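Local coordinates for protein transcriptional regulator, SorC family (Enterococcus faecalis, PDB 2O0M) that probably regulates transcription as a SorC-family DNA-binding protein whose sugar-binding domain is thought to sense a carbohydrate effector, at residues C110-G115 with T331-A336; V239-G244 with V303-G308; D116-K121 with G309-K314. All coordinates share one frame; numbering follows the deposited sequence.

Interaction 1 of 3, residues C110-G115 with T331-A336; sequences CIVVAG and TDEAAA
V112 and V113 lie beside T331 and D332 as neighbouring parallel strands, and backbone hydrogen bonds hold the pair. T331 N donates a hydrogen bond to I111 O at 2.9 Å, and V113 N donates to T331 O at 2.8 Å in an almost straight bond (177°). V113 O then takes E333 N at 3.0 Å, a more bent bond (139°). Beyond the V113 and D332 pair, the G115 carbonyl meets the first turn of the helix: A334 N donates to G115 O.

The strand 328-332 runs straight into helix 333-339, and D332 is the N-cap. Its CG sits between the backbone N and the carbonyl carbon (chi1 58°), and OD1 accepts from A335 N at 3.0 Å. OD1 also takes G309 N, and OD2 is hydrogen-bonded to S117 OG. This is the C-terminal end of the parallel strands, where they give way to loops and helix starts, as expected of the Rossmann-like sugar-binding domain of this family.

One side-chain bond crosses the contact. E333 OE1 reaches back to G115 N at 3.0 Å, using the lone pair that faces away from OE2. The positive phi of G115 suits a residue without CB.

V112 and T331 stand side by side on one face. V112 CG1 packs on the start of the helix, 3.5 Å from E333 N, and its CG2 makes an apolar contact with A336 CB. C110 SG touches T331 CG2 at 3.7 Å. T331 OG1 bonds to A307 O. Helix 96-105 covers C110 and A336, while helix 122-138 covers I111 and V113.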
ATOM      1  N   CYS A 110       4.739  -4.539  14.797  1.00 16.58           N
ATOM      2  CA  CYS A 110       5.700  -4.630  13.721  1.00 16.28           C
ATOM      3  C   CYS A 110       6.134  -6.087  13.651  1.00 16.52           C
ATOM      4  O   CYS A 110       6.445  -6.693  14.679  1.00 16.92           O
ATOM      5  CB  CYS A 110       6.895  -3.707  13.953  1.00 16.04           C
ATOM      6  SG  CYS A 110       8.129  -3.821  12.642  1.00 16.11           S
ATOM      7  N   ILE A 111       6.097  -6.651  12.448  1.00 16.03           N
ATOM      8  CA  ILE A 111       6.617  -7.990  12.189  1.00 16.53           C
ATOM      9  C   ILE A 111       7.898  -7.825  11.388  1.00 15.91           C
ATOM     10  O   ILE A 111       7.888  -7.220  10.325  1.00 15.21           O
ATOM     11  CB  ILE A 111       5.614  -8.857  11.409  1.00 16.61           C
ATOM     12  CG1 ILE A 111       4.345  -9.037  12.240  1.00 18.88           C
ATOM     13  CG2 ILE A 111       6.228 -10.225  11.087  1.00 16.29           C
ATOM     14  CD1 ILE A 111       3.136  -9.494  11.459  1.00 18.81           C
ATOM     15  N   VAL A 112       9.001  -8.354  11.914  1.00 15.51           N
ATOM     16  CA  VAL A 112      10.302  -8.248  11.263  1.00 15.83           C
ATOM     17  C   VAL A 112      10.704  -9.628  10.732  1.00 15.96           C
ATOM     18  O   VAL A 112      10.979 -10.556  11.503  1.00 15.72           O
ATOM     19  CB  VAL A 112      11.395  -7.727  12.225  1.00 15.54           C
ATOM     20  CG1 VAL A 112      12.746  -7.707  11.534  1.00 15.80           C
ATOM     21  CG2 VAL A 112      11.050  -6.339  12.746  1.00 14.37           C
ATOM     22  N   VAL A 113      10.713  -9.757   9.411  1.00 15.61           N
ATOM     23  CA  VAL A 113      11.057 -11.006   8.745  1.00 16.08           C
ATOM     24  C   VAL A 113      12.573 -11.124   8.619  1.00 16.17           C
ATOM     25  O   VAL A 113      13.264 -10.134   8.363  1.00 14.69           O
ATOM     26  CB  VAL A 113      10.390 -11.070   7.348  1.00 16.21           C
ATOM     27  CG1 VAL A 113      10.849 -12.297   6.559  1.00 17.54           C
ATOM     28  CG2 VAL A 113       8.869 -11.061   7.504  1.00 15.87           C
ATOM     29  N   ALA A 114      13.076 -12.348   8.784  1.00 16.43           N
ATOM     30  CA  ALA A 114      14.503 -12.589   8.703  1.00 16.98           C
ATOM     31  C   ALA A 114      15.002 -12.205   7.324  1.00 16.48           C
ATOM     32  O   ALA A 114      14.379 -12.540   6.320  1.00 15.65           O
ATOM     33  CB  ALA A 114      14.828 -14.060   8.991  1.00 17.35           C
ATOM     34  N   GLY A 115      16.130 -11.504   7.290  1.00 16.15           N
ATOM     35  CA  GLY A 115      16.842 -11.261   6.051  1.00 15.97           C
ATOM     36  C   GLY A 115      16.714  -9.855   5.506  1.00 15.23           C
ATOM     37  O   GLY A 115      16.315  -8.924   6.210  1.00 14.83           O
ATOM     38  N   THR A 331       7.959  -5.785   7.799  1.00 10.99           N
ATOM     39  CA  THR A 331       9.229  -5.323   7.278  1.00 10.44           C
ATOM     40  C   THR A 331      10.275  -6.426   7.447  1.00 10.47           C
ATOM     41  O   THR A 331       9.950  -7.563   7.807  1.00 11.20           O
ATOM     42  CB  THR A 331       9.640  -4.007   7.990  1.00 10.99           C
ATOM     43  OG1 THR A 331      10.741  -3.387   7.309  1.00 10.64           O
ATOM     44  CG2 THR A 331       9.957  -4.220   9.473  1.00 11.42           C
ATOM     45  N   ASP A 332      11.522  -6.093   7.180  1.00 10.50           N
ATOM     46  CA  ASP A 332      12.586  -7.084   7.348  1.00 10.74           C
ATOM     47  C   ASP A 332      13.708  -6.578   8.235  1.00 11.85           C
ATOM     48  O   ASP A 332      13.719  -5.423   8.651  1.00 11.66           O
ATOM     49  CB  ASP A 332      13.087  -7.616   6.001  1.00 11.02           C
ATOM     50  CG  ASP A 332      13.614  -6.537   5.076  1.00  9.94           C
ATOM     51  OD1 ASP A 332      13.958  -5.437   5.544  1.00 12.58           O
ATOM     52  OD2 ASP A 332      13.697  -6.811   3.858  1.00 11.74           O
ATOM     53  N   GLU A 333      14.626  -7.485   8.555  1.00 12.26           N
ATOM     54  CA  GLU A 333      15.746  -7.172   9.424  1.00 13.59           C
ATOM     55  C   GLU A 333      16.594  -6.059   8.841  1.00 12.47           C
ATOM     56  O   GLU A 333      17.095  -5.212   9.569  1.00 13.23           O
ATOM     57  CB  GLU A 333      16.634  -8.404   9.640  1.00 13.48           C
ATOM     58  CG  GLU A 333      16.061  -9.451  10.579  1.00 15.94           C
ATOM     59  CD  GLU A 333      17.075 -10.555  10.907  1.00 16.86           C
ATOM     60  OE1 GLU A 333      17.502 -11.274   9.979  1.00 17.88           O
ATOM     61  OE2 GLU A 333      17.448 -10.703  12.095  1.00 23.02           O
ATOM     62  N   ALA A 334      16.776  -6.065   7.528  1.00 12.12           N
ATOM     63  CA  ALA A 334      17.649  -5.076   6.910  1.00 11.89           C
ATOM     64  C   ALA A 334      17.100  -3.664   7.117  1.00 12.43           C
ATOM     65  O   ALA A 334      17.841  -2.744   7.465  1.00 12.08           O
ATOM     66  CB  ALA A 334      17.848  -5.380   5.460  1.00 12.13           C
ATOM     67  N   ALA A 335      15.795  -3.500   6.951  1.00 12.00           N
ATOM     68  CA  ALA A 335      15.177  -2.194   7.175  1.00 12.62           C
ATOM     69  C   ALA A 335      15.215  -1.805   8.653  1.00 12.64           C
ATOM     70  O   ALA A 335      15.598  -0.689   8.994  1.00 13.27           O
ATOM     71  CB  ALA A 335      13.748  -2.185   6.663  1.00 12.21           C
ATOM     72  N   ALA A 336      14.826  -2.736   9.514  1.00 13.21           N
ATOM     73  CA  ALA A 336      14.772  -2.494  10.948  1.00 13.91           C
ATOM     74  C   ALA A 336      16.144  -2.143  11.524  1.00 14.53           C
ATOM     75  O   ALA A 336      16.270  -1.168  12.259  1.00 14.50           O
ATOM     76  CB  ALA A 336      14.184  -3.705  11.667  1.00 13.69           C
TER

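Interaction 2 of 3, residues V239-G244 with V303-G308; sequences VVHSIG and VVAIAG
V239, V240 and H241 pair in parallel with V303, V304 and A305, with strand axes only 8° apart in direction. V304 N donates to V239 O, and H241 N donates to V304 O at 3.0 Å. I306 N continues the ladder to H241 O at 2.8 Å.

S242 extends the grip with its side chain. Its OG is anti to the backbone N (chi1 -168°) and gives a 2.7 Å bond to I306 O, in the plane of that carbonyl. I243 N is buried here and has no polar partner in the model.

The H241 ring lies over A305. A305 CA stands over one ring face in a CH-pi contact, 4.1 Å from the centroid and offset toward the rim. A305 CB meets H241 CE1 at 3.6 Å, and V303 CG1 lies at the ring edge. I243 is on this side too, its CB 4.2 Å from A307 CB.

V240 and I306 pack on the other side. V240 CG1 meets I306 CD1 at 3.7 Å, and the two side chains cross obliquely.

Further out, L131 of helix 122-138 covers V240, V304 and I306. T153 of helix 152-159 touches S242 and I306. On the H241 side the rings of F273 and Y319 meet the imidazole, and A315 and Y319 of helix 313-320 cover I243. A bound phosphate, probably from the crystallisation liquor, lies about 4 Å from the S242 side chain and may mark a pocket. Parallel strands flanked by helices on both faces are consistent with the Rossmann-like family of the putative sugar-binding domain.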
ATOM      1  N   VAL A 239      -6.865  -1.839   4.605  1.00  9.74           N
ATOM      2  CA  VAL A 239      -6.001  -1.276   3.574  1.00  9.80           C
ATOM      3  C   VAL A 239      -4.628  -1.916   3.692  1.00  9.18           C
ATOM      4  O   VAL A 239      -4.094  -2.025   4.786  1.00 10.08           O
ATOM      5  CB  VAL A 239      -5.871   0.252   3.689  1.00 10.18           C
ATOM      6  CG1 VAL A 239      -4.915   0.813   2.628  1.00 12.11           C
ATOM      7  CG2 VAL A 239      -7.220   0.918   3.514  1.00 11.53           C
ATOM      8  N   VAL A 240      -4.070  -2.315   2.556  1.00  8.97           N
ATOM      9  CA  VAL A 240      -2.712  -2.866   2.504  1.00  9.00           C
ATOM     10  C   VAL A 240      -1.923  -2.102   1.446  1.00  9.03           C
ATOM     11  O   VAL A 240      -2.405  -1.878   0.327  1.00  9.19           O
ATOM     12  CB  VAL A 240      -2.668  -4.385   2.203  1.00  9.13           C
ATOM     13  CG1 VAL A 240      -1.260  -4.884   2.358  1.00 10.53           C
ATOM     14  CG2 VAL A 240      -3.613  -5.138   3.112  1.00  9.61           C
ATOM     15  N   HIS A 241      -0.713  -1.680   1.814  1.00  8.47           N
ATOM     16  CA  HIS A 241       0.100  -0.871   0.927  1.00  8.91           C
ATOM     17  C   HIS A 241       1.575  -1.044   1.223  1.00  9.10           C
ATOM     18  O   HIS A 241       1.940  -1.518   2.294  1.00  9.28           O
ATOM     19  CB  HIS A 241      -0.303   0.595   1.080  1.00  8.77           C
ATOM     20  CG  HIS A 241       0.083   1.201   2.398  1.00  9.20           C
ATOM     21  ND1 HIS A 241      -0.587   0.946   3.574  1.00 10.94           N
ATOM     22  CD2 HIS A 241       1.069   2.073   2.709  1.00  7.17           C
ATOM     23  CE1 HIS A 241      -0.018   1.622   4.558  1.00  6.46           C
ATOM     24  NE2 HIS A 241       0.973   2.335   4.053  1.00 12.18           N
ATOM     25  N   SER A 242       2.417  -0.651   0.269  1.00  9.37           N
ATOM     26  CA  SER A 242       3.834  -0.466   0.544  1.00  9.01           C
ATOM     27  C   SER A 242       4.115   1.024   0.723  1.00  9.06           C
ATOM     28  O   SER A 242       3.202   1.868   0.767  1.00  8.75           O
ATOM     29  CB  SER A 242       4.720  -1.121  -0.534  1.00  8.55           C
ATOM     30  OG  SER A 242       6.078  -1.183  -0.126  1.00 10.16           O
ATOM     31  N   ILE A 243       5.392   1.330   0.886  1.00  8.66           N
ATOM     32  CA  ILE A 243       5.895   2.687   1.001  1.00  8.81           C
ATOM     33  C   ILE A 243       6.964   2.811  -0.056  1.00  8.73           C
ATOM     34  O   ILE A 243       7.900   2.004  -0.103  1.00  8.20           O
ATOM     35  CB  ILE A 243       6.477   2.946   2.404  1.00  8.55           C
ATOM     36  CG1 ILE A 243       5.390   2.760   3.475  1.00  9.73           C
ATOM     37  CG2 ILE A 243       7.075   4.345   2.506  1.00  9.12           C
ATOM     38  CD1 ILE A 243       5.955   2.532   4.862  1.00  8.82           C
ATOM     39  N   GLY A 244       6.831   3.819  -0.907  1.00  8.99           N
ATOM     40  CA  GLY A 244       7.764   4.005  -2.011  1.00  9.73           C
ATOM     41  C   GLY A 244       8.856   4.997  -1.686  1.00  9.80           C
ATOM     42  O   GLY A 244       8.684   5.878  -0.840  1.00  9.75           O
ATOM     43  N   VAL A 303      -5.029  -1.803   9.009  1.00 10.58           N
ATOM     44  CA  VAL A 303      -4.147  -1.059   8.133  1.00 10.60           C
ATOM     45  C   VAL A 303      -2.797  -1.739   8.195  1.00 10.41           C
ATOM     46  O   VAL A 303      -2.224  -1.843   9.263  1.00 10.78           O
ATOM     47  CB  VAL A 303      -4.031   0.416   8.560  1.00 10.99           C
ATOM     48  CG1 VAL A 303      -3.096   1.164   7.616  1.00 11.02           C
ATOM     49  CG2 VAL A 303      -5.402   1.080   8.559  1.00 11.89           C
ATOM     50  N   VAL A 304      -2.302  -2.194   7.043  1.00  9.55           N
ATOM     51  CA  VAL A 304      -1.064  -2.941   7.004  1.00 10.06           C
ATOM     52  C   VAL A 304      -0.150  -2.314   5.973  1.00  9.75           C
ATOM     53  O   VAL A 304      -0.498  -2.263   4.786  1.00  9.43           O
ATOM     54  CB  VAL A 304      -1.308  -4.427   6.658  1.00  9.51           C
ATOM     55  CG1 VAL A 304      -0.007  -5.214   6.748  1.00  9.81           C
ATOM     56  CG2 VAL A 304      -2.352  -5.038   7.587  1.00 10.69           C
ATOM     57  N   ALA A 305       1.010  -1.853   6.440  1.00  9.50           N
ATOM     58  CA  ALA A 305       2.083  -1.353   5.582  1.00  9.64           C
ATOM     59  C   ALA A 305       3.128  -2.468   5.429  1.00  9.64           C
ATOM     60  O   ALA A 305       3.530  -3.103   6.411  1.00 10.35           O
ATOM     61  CB  ALA A 305       2.727  -0.145   6.184  1.00  9.63           C
ATOM     62  N   ILE A 306       3.583  -2.690   4.199  1.00 10.06           N
ATOM     63  CA  ILE A 306       4.574  -3.728   3.921  1.00  9.92           C
ATOM     64  C   ILE A 306       5.721  -3.082   3.172  1.00 10.34           C
ATOM     65  O   ILE A 306       5.553  -2.662   2.038  1.00 10.05           O
ATOM     66  CB  ILE A 306       3.988  -4.857   3.041  1.00 10.37           C
ATOM     67  CG1 ILE A 306       2.707  -5.413   3.661  1.00 10.58           C
ATOM     68  CG2 ILE A 306       5.017  -5.971   2.864  1.00 10.57           C
ATOM     69  CD1 ILE A 306       2.051  -6.540   2.845  1.00 11.34           C
ATOM     70  N   ALA A 307       6.894  -3.035   3.790  1.00 10.26           N
ATOM     71  CA  ALA A 307       8.042  -2.369   3.177  1.00 10.30           C
ATOM     72  C   ALA A 307       9.305  -2.862   3.841  1.00 10.80           C
ATOM     73  O   ALA A 307       9.410  -2.882   5.073  1.00 10.82           O
ATOM     74  CB  ALA A 307       7.928  -0.860   3.280  1.00 10.66           C
ATOM     75  N   GLY A 308      10.261  -3.250   3.011  1.00 10.53           N
ATOM     76  CA  GLY A 308      11.500  -3.816   3.514  1.00 10.53           C
ATOM     77  C   GLY A 308      12.701  -3.349   2.729  1.00 10.83           C
ATOM     78  O   GLY A 308      12.572  -2.649   1.714  1.00 10.58           O
TER

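Interaction 3 of 3, residues D116-K121 with G309-K314; sequences DSDIQK and GKTKAK. With PO4 (phosphate ion), chain B.
Two torsions bring D118 and T311 together. Chi1 of D118 (-74°) places CG anti to the carbonyl carbon. Chi1 of T311 (59°) places OG1 between the backbone N and the carbonyl carbon. The two side chains reach toward each other, tip to tip.

Both carboxylate oxygens of D118 are used. T311 OG1 donates to D118 OD1 at 2.7 Å, on the syn side and somewhat out of the carboxylate plane. T311 N donates to D118 OD2 at 3.1 Å through the syn lone pair, with an N-H...O angle of 162°. T311 thus donates two hydrogen bonds to one carboxylate, which would limit rotation of the D118 group. T311 CG2 also lies close to D118 OD2, at 3.4 Å. K310 N is near OD2 as well, but its angle is too poor for a bond.

The D118 loop is shaped by D116. D116 OD1 accepts from D118 N at 2.9 Å, which makes an Asx turn. D116 O takes both I119 N and Q120 N.

G309 packs against this loop. It presents its CA at close range, 3.3 Å from D118 OD2 and 3.5 Å from S117 OG. Its positive phi is one readily taken by glycine. The S117 hydroxyl has its polar partner in D332.

K312 turns to a different site. Its NZ donates to O1 of the phosphate at 2.7 Å and weakly to O2, and also bonds I243 O. T153 OG1 and R252 NH1 also hydrogen-bond this ion, which probably came from the crystallisation liquor.

The contact lies at the surface. It joins the loop between strand 109-113 and helix 122-138 to the turn leading from strand 302-306 into helix 313-320. Helix 333-339 flanks it, with A334 against D116 and E338 against K310 and A313.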
ATOM      1  N   ASP A 116      17.050  -9.734   4.229  1.00 14.70           N
ATOM      2  CA  ASP A 116      17.165  -8.458   3.524  1.00 14.23           C
ATOM      3  C   ASP A 116      16.506  -8.585   2.149  1.00 13.84           C
ATOM      4  O   ASP A 116      17.075  -9.181   1.236  1.00 12.57           O
ATOM      5  CB  ASP A 116      18.643  -8.073   3.369  1.00 14.28           C
ATOM      6  CG  ASP A 116      18.841  -6.720   2.697  1.00 14.48           C
ATOM      7  OD1 ASP A 116      17.860  -6.098   2.261  1.00 14.86           O
ATOM      8  OD2 ASP A 116      20.000  -6.272   2.613  1.00 15.77           O
ATOM      9  N   SER A 117      15.315  -8.011   2.003  1.00 13.51           N
ATOM     10  CA  SER A 117      14.565  -8.063   0.745  1.00 13.89           C
ATOM     11  C   SER A 117      15.250  -7.332  -0.410  1.00 14.06           C
ATOM     12  O   SER A 117      14.864  -7.514  -1.564  1.00 14.35           O
ATOM     13  CB  SER A 117      13.155  -7.484   0.915  1.00 13.39           C
ATOM     14  OG  SER A 117      13.194  -6.119   1.298  1.00 12.44           O
ATOM     15  N   ASP A 118      16.235  -6.493  -0.113  1.00 14.41           N
ATOM     16  CA  ASP A 118      17.042  -5.896  -1.184  1.00 14.85           C
ATOM     17  C   ASP A 118      17.806  -6.965  -1.954  1.00 15.14           C
ATOM     18  O   ASP A 118      17.947  -6.879  -3.167  1.00 15.07           O
ATOM     19  CB  ASP A 118      18.049  -4.885  -0.633  1.00 14.86           C
ATOM     20  CG  ASP A 118      17.403  -3.582  -0.193  1.00 15.45           C
ATOM     21  OD1 ASP A 118      16.426  -3.148  -0.829  1.00 15.32           O
ATOM     22  OD2 ASP A 118      17.902  -2.992   0.791  1.00 16.97           O
ATOM     23  N   ILE A 119      18.320  -7.959  -1.242  1.00 15.57           N
ATOM     24  CA  ILE A 119      19.218  -8.941  -1.847  1.00 16.22           C
ATOM     25  C   ILE A 119      18.667 -10.378  -1.870  1.00 16.52           C
ATOM     26  O   ILE A 119      19.228 -11.242  -2.558  1.00 15.79           O
ATOM     27  CB  ILE A 119      20.629  -8.873  -1.184  1.00 16.45           C
ATOM     28  CG1 ILE A 119      20.651  -9.557   0.187  1.00 16.69           C
ATOM     29  CG2 ILE A 119      21.091  -7.418  -1.070  1.00 16.06           C
ATOM     30  CD1 ILE A 119      21.981  -9.408   0.953  1.00 17.33           C
ATOM     31  N   GLN A 120      17.574 -10.626  -1.147  1.00 16.55           N
ATOM     32  CA  GLN A 120      16.989 -11.973  -1.038  1.00 17.51           C
ATOM     33  C   GLN A 120      15.539 -12.003  -1.482  1.00 17.28           C
ATOM     34  O   GLN A 120      14.656 -11.500  -0.777  1.00 16.64           O
ATOM     35  CB  GLN A 120      17.024 -12.465   0.399  1.00 17.54           C
ATOM     36  CG  GLN A 120      18.390 -12.459   1.029  1.00 18.22           C
ATOM     37  CD  GLN A 120      18.327 -12.779   2.487  1.00 19.67           C
ATOM     38  OE1 GLN A 120      17.764 -13.802   2.882  1.00 25.26           O
ATOM     39  NE2 GLN A 120      18.888 -11.907   3.307  1.00 21.36           N
ATOM     40  N   LYS A 121      15.281 -12.633  -2.619  1.00 17.87           N
ATOM     41  CA  LYS A 121      13.923 -12.692  -3.162  1.00 18.88           C
ATOM     42  C   LYS A 121      12.922 -13.419  -2.276  1.00 18.11           C
ATOM     43  O   LYS A 121      11.743 -13.069  -2.278  1.00 17.01           O
ATOM     44  CB  LYS A 121      13.923 -13.310  -4.562  1.00 19.50           C
ATOM     45  CG  LYS A 121      14.413 -12.346  -5.608  1.00 21.05           C
ATOM     46  CD  LYS A 121      14.458 -12.982  -6.990  1.00 22.44           C
ATOM     47  CE  LYS A 121      15.048 -12.018  -8.004  1.00 24.50           C
ATOM     48  NZ  LYS A 121      14.409 -10.671  -7.901  1.00 27.43           N
ATOM     49  N   GLY A 309      13.868  -3.765   3.211  1.00 10.97           N
ATOM     50  CA  GLY A 309      15.148  -3.454   2.587  1.00 11.34           C
ATOM     51  C   GLY A 309      15.800  -2.267   3.276  1.00 11.81           C
ATOM     52  O   GLY A 309      15.134  -1.303   3.642  1.00 12.17           O
ATOM     53  N   LYS A 310      17.115  -2.333   3.462  1.00 11.65           N
ATOM     54  CA  LYS A 310      17.849  -1.185   3.961  1.00 11.71           C
ATOM     55  C   LYS A 310      17.578   0.057   3.087  1.00 11.31           C
ATOM     56  O   LYS A 310      17.535   1.183   3.586  1.00 11.80           O
ATOM     57  CB  LYS A 310      19.350  -1.491   4.013  1.00 11.94           C
ATOM     58  CG  LYS A 310      20.178  -0.343   4.545  1.00 12.87           C
ATOM     59  CD  LYS A 310      20.770   0.511   3.446  1.00 15.29           C
ATOM     60  CE  LYS A 310      21.338   1.786   4.035  1.00 15.69           C
ATOM     61  NZ  LYS A 310      21.905   2.713   3.035  1.00 16.96           N
ATOM     62  N   THR A 311      17.355  -0.158   1.795  1.00 10.98           N
ATOM     63  CA  THR A 311      17.162   0.952   0.862  1.00 10.85           C
ATOM     64  C   THR A 311      15.902   1.768   1.167  1.00 10.80           C
ATOM     65  O   THR A 311      15.796   2.915   0.743  1.00 10.95           O
ATOM     66  CB  THR A 311      17.071   0.462  -0.606  1.00 10.98           C
ATOM     67  OG1 THR A 311      15.972  -0.454  -0.759  1.00 11.46           O
ATOM     68  CG2 THR A 311      18.381  -0.203  -1.045  1.00 11.96           C
ATOM     69  N   LYS A 312      14.964   1.169   1.893  1.00 10.89           N
ATOM     70  CA  LYS A 312      13.686   1.820   2.213  1.00 10.80           C
ATOM     71  C   LYS A 312      13.621   2.418   3.620  1.00 10.71           C
ATOM     72  O   LYS A 312      12.599   2.999   4.000  1.00  9.93           O
ATOM     73  CB  LYS A 312      12.523   0.839   2.003  1.00 11.25           C
ATOM     74  CG  LYS A 312      12.106   0.703   0.540  1.00 10.34           C
ATOM     75  CD  LYS A 312      10.685   0.159   0.396  1.00 10.89           C
ATOM     76  CE  LYS A 312      10.301  -0.002  -1.064  1.00 10.86           C
ATOM     77  NZ  LYS A 312       8.877  -0.390  -1.212  1.00 10.52           N
ATOM     78  N   ALA A 313      14.706   2.319   4.382  1.00 10.62           N
ATOM     79  CA  ALA A 313      14.699   2.806   5.760  1.00 10.93           C
ATOM     80  C   ALA A 313      14.263   4.275   5.856  1.00 10.78           C
ATOM     81  O   ALA A 313      13.455   4.637   6.703  1.00 11.06           O
ATOM     82  CB  ALA A 313      16.064   2.621   6.394  1.00 11.38           C
ATOM     83  N   LYS A 314      14.809   5.122   4.995  1.00 11.29           N
ATOM     84  CA  LYS A 314      14.473   6.546   5.024  1.00 11.84           C
ATOM     85  C   LYS A 314      13.009   6.790   4.664  1.00 11.47           C
ATOM     86  O   LYS A 314      12.316   7.564   5.329  1.00 10.42           O
ATOM     87  CB  LYS A 314      15.382   7.331   4.083  1.00 12.38           C
ATOM     88  CG  LYS A 314      16.823   7.428   4.555  1.00 14.13           C
ATOM     89  CD  LYS A 314      17.705   8.031   3.487  1.00 15.14           C
ATOM     90  CE  LYS A 314      18.982   8.624   4.060  1.00 18.56           C
ATOM     91  NZ  LYS A 314      19.697   7.710   4.989  1.00 21.10           N
TER
HETATM   92  P   PO4 B 401       7.778  -0.558  -4.621  1.00 17.36           P
HETATM   93  O1  PO4 B 401       8.706   0.291  -3.833  1.00 19.86           O
HETATM   94  O2  PO4 B 401       7.357  -1.778  -3.890  1.00 17.99           O
HETATM   95  O3  PO4 B 401       6.624   0.268  -5.096  1.00 22.36           O
HETATM   96  O4  PO4 B 401       8.468  -0.971  -5.885  1.00 21.83           O

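In the fold
From the N terminus, strand 109-113 and its loop supply the first halves of interactions 1 and 3, at 110-115 and 116-121. The chain next builds the middle of the sheet and reaches 239-244. Interaction 2 closes the first and shortest loop, when 303-308 returns beside that strand. Interaction 3 closes next at 309-314, and interaction 1 last at 331-336. The three loops are therefore nested, with 2 within 3 and 3 within 1, and none cross. Interactions 1 and 2 belong to one sheet, in which strands 302-306 and 328-332 are neighbours. Interaction 3 ties together the loops beyond the strand ends, and K312 links it back to 239-244.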